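Local coordinates for protein putative TetR-family transcriptional regulator (Syntrophomonas wolfei subsp. wolfei, PDB 3LWJ) that probably binds DNA through a helix-turn-helix motif and acts as a transcriptional regulator of the TetR family, at residues A[149-153]-A[154-158]. Numbering follows the deposited sequence.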
ATOM      1  N   LYS A 149      14.826  11.293 -17.179  1.00 22.80           N
ATOM      2  CA  LYS A 149      14.855  10.392 -18.314  1.00 23.96           C
ATOM      3  C   LYS A 149      13.437  10.132 -18.835  1.00 24.27           C
ATOM      4  O   LYS A 149      12.449  10.137 -18.083  1.00 25.89           O
ATOM      5  CB  LYS A 149      15.522   9.049 -17.959  1.00 24.95           C
ATOM      6  CG  LYS A 149      17.036   9.042 -17.610  1.00 25.47           C
ATOM      7  CD  LYS A 149      17.467   7.565 -17.372  1.00 21.01           C
ATOM      8  CE  LYS A 149      18.952   7.359 -17.059  1.00 24.04           C
ATOM      9  NZ  LYS A 149      19.332   7.891 -15.753  1.00 20.82           N
ATOM     10  N   ASN A 150      13.368   9.881 -20.134  1.00 20.45           N
ATOM     11  CA  ASN A 150      12.138   9.609 -20.814  1.00 17.29           C
ATOM     12  C   ASN A 150      11.767   8.159 -20.573  1.00 15.87           C
ATOM     13  O   ASN A 150      12.030   7.312 -21.384  1.00 17.98           O
ATOM     14  CB  ASN A 150      12.311   9.895 -22.318  1.00 16.05           C
ATOM     15  CG  ASN A 150      10.992   9.804 -23.101  1.00 18.78           C
ATOM     16  OD1 ASN A 150       9.904   9.691 -22.542  1.00 25.35           O
ATOM     17  ND2 ASN A 150      11.100   9.864 -24.401  1.00 27.65           N
ATOM     18  N   VAL A 151      11.161   7.886 -19.437  1.00 19.24           N
ATOM     19  CA  VAL A 151      10.723   6.537 -19.100  1.00 22.00           C
ATOM     20  C   VAL A 151       9.209   6.540 -18.940  1.00 21.88           C
ATOM     21  O   VAL A 151       8.607   7.594 -18.786  1.00 24.61           O
ATOM     22  CB  VAL A 151      11.400   6.064 -17.790  1.00 24.06           C
ATOM     23  CG1 VAL A 151      12.917   5.926 -18.022  1.00 17.41           C
ATOM     24  CG2 VAL A 151      11.065   7.018 -16.615  1.00 16.95           C
ATOM     25  N   PRO A 152       8.587   5.353 -18.943  1.00 24.75           N
ATOM     26  CA  PRO A 152       7.156   5.345 -18.680  1.00 22.87           C
ATOM     27  C   PRO A 152       6.815   6.007 -17.344  1.00 22.53           C
ATOM     28  O   PRO A 152       7.415   5.691 -16.336  1.00 18.00           O
ATOM     29  CB  PRO A 152       6.829   3.847 -18.696  1.00 25.12           C
ATOM     30  CG  PRO A 152       7.802   3.295 -19.704  1.00 21.69           C
ATOM     31  CD  PRO A 152       9.075   3.990 -19.238  1.00 22.94           C
ATOM     32  N   VAL A 153       5.826   6.889 -17.351  1.00 22.87           N
ATOM     33  CA  VAL A 153       5.555   7.777 -16.215  1.00 21.82           C
ATOM     34  C   VAL A 153       4.667   7.116 -15.176  1.00 20.45           C
ATOM     35  O   VAL A 153       4.889   7.274 -13.987  1.00 18.96           O
ATOM     36  CB  VAL A 153       4.848   9.066 -16.701  1.00 23.90           C
ATOM     37  CG1 VAL A 153       4.446   9.961 -15.528  1.00 23.03           C
ATOM     38  CG2 VAL A 153       5.746   9.809 -17.642  1.00 18.55           C
ATOM     39  N   SER A 154       3.648   6.384 -15.605  1.00 21.18           N
ATOM     40  CA  SER A 154       2.687   5.810 -14.673  1.00 21.06           C
ATOM     41  C   SER A 154       3.318   4.923 -13.589  1.00 22.77           C
ATOM     42  O   SER A 154       2.963   5.061 -12.428  1.00 22.93           O
ATOM     43  CB  SER A 154       1.586   5.047 -15.407  1.00 23.08           C
ATOM     44  OG  SER A 154       0.744   4.444 -14.459  1.00 23.82           O
ATOM     45  N   PRO A 155       4.277   4.046 -13.943  1.00 22.12           N
ATOM     46  CA  PRO A 155       4.982   3.297 -12.874  1.00 21.66           C
ATOM     47  C   PRO A 155       5.682   4.181 -11.843  1.00 23.03           C
ATOM     48  O   PRO A 155       5.721   3.852 -10.635  1.00 23.44           O
ATOM     49  CB  PRO A 155       6.025   2.477 -13.632  1.00 22.23           C
ATOM     50  CG  PRO A 155       5.503   2.407 -15.111  1.00 24.66           C
ATOM     51  CD  PRO A 155       4.791   3.725 -15.287  1.00 23.20           C
ATOM     52  N   ILE A 156       6.250   5.294 -12.280  1.00 22.74           N
ATOM     53  CA  ILE A 156       6.869   6.210 -11.318  1.00 20.14           C
ATOM     54  C   ILE A 156       5.848   6.879 -10.394  1.00 19.43           C
ATOM     55  O   ILE A 156       6.074   6.971  -9.184  1.00 22.78           O
ATOM     56  CB  ILE A 156       7.762   7.281 -11.976  1.00 22.10           C
ATOM     57  CG1 ILE A 156       8.798   6.648 -12.942  1.00 17.79           C
ATOM     58  CG2 ILE A 156       8.476   8.083 -10.905  1.00 16.65           C
ATOM     59  CD1 ILE A 156       9.511   5.454 -12.429  1.00 21.94           C
ATOM     60  N   ALA A 157       4.716   7.297 -10.931  1.00 20.25           N
ATOM     61  CA  ALA A 157       3.669   7.971 -10.140  1.00 19.42           C
ATOM     62  C   ALA A 157       3.086   6.979  -9.136  1.00 18.80           C
ATOM     63  O   ALA A 157       2.913   7.290  -7.948  1.00 16.35           O
ATOM     64  CB  ALA A 157       2.602   8.531 -11.076  1.00 18.35           C
ATOM     65  N   HIS A 158       2.860   5.750  -9.602  1.00 15.81           N
ATOM     66  CA  HIS A 158       2.422   4.681  -8.726  1.00 20.21           C
ATOM     67  C   HIS A 158       3.448   4.371  -7.630  1.00 23.24           C
ATOM     68  O   HIS A 158       3.075   4.173  -6.470  1.00 24.15           O
ATOM     69  CB  HIS A 158       2.098   3.406  -9.524  1.00 22.72           C
ATOM     70  CG  HIS A 158       0.773   3.442 -10.207  1.00 21.92           C
ATOM     71  ND1 HIS A 158       0.596   3.952 -11.476  1.00 22.34           N
ATOM     72  CD2 HIS A 158      -0.443   3.000  -9.805  1.00 25.13           C
ATOM     73  CE1 HIS A 158      -0.668   3.807 -11.833  1.00 23.79           C
ATOM     74  NE2 HIS A 158      -1.324   3.244 -10.832  1.00 26.49           N
TER
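Pro152 and Pro155 meet where the loop after helix 118-144 enters the first turn of helix 153-173, in the all-helical fold of a TetR-family regulator. Ala157 N donates to Val153 O at 3.1 Å (N-H...O angle 159°). Pro155 has no N-H to give, which suits the first turn. Its CD and CG meet the loop: CG lies 4.1 Å from Pro152 CB, and CD lies 3.4 Å from Pro152 O. Replacing Pro155 by an alanine removes CG and CD, and Pro152 CB and O would probably lose their neighbours. Ile156 CB sits 3.5 Å from Val153 O. CG1 stands beside the backbone N (chi1 -52°) and anti to the carbonyl carbon, which turns it to the loop, 3.8 Å from Pro152 O and 4.3 Å from Val151 CG2. The tip, CD1, has Pro152 O as its nearest loop atom at 4.4 Å, so CG1 does the touching. Ser188 of the second subunit packs on both prolines, at the dimer contact. In the same turn, Ser154 O accepts from two donors of His158: the backbone N and ring ND1. His158 ND1 approaches at 2.8 Å from above the carbonyl plane, while the oxygen stays within 3° of the imidazole plane.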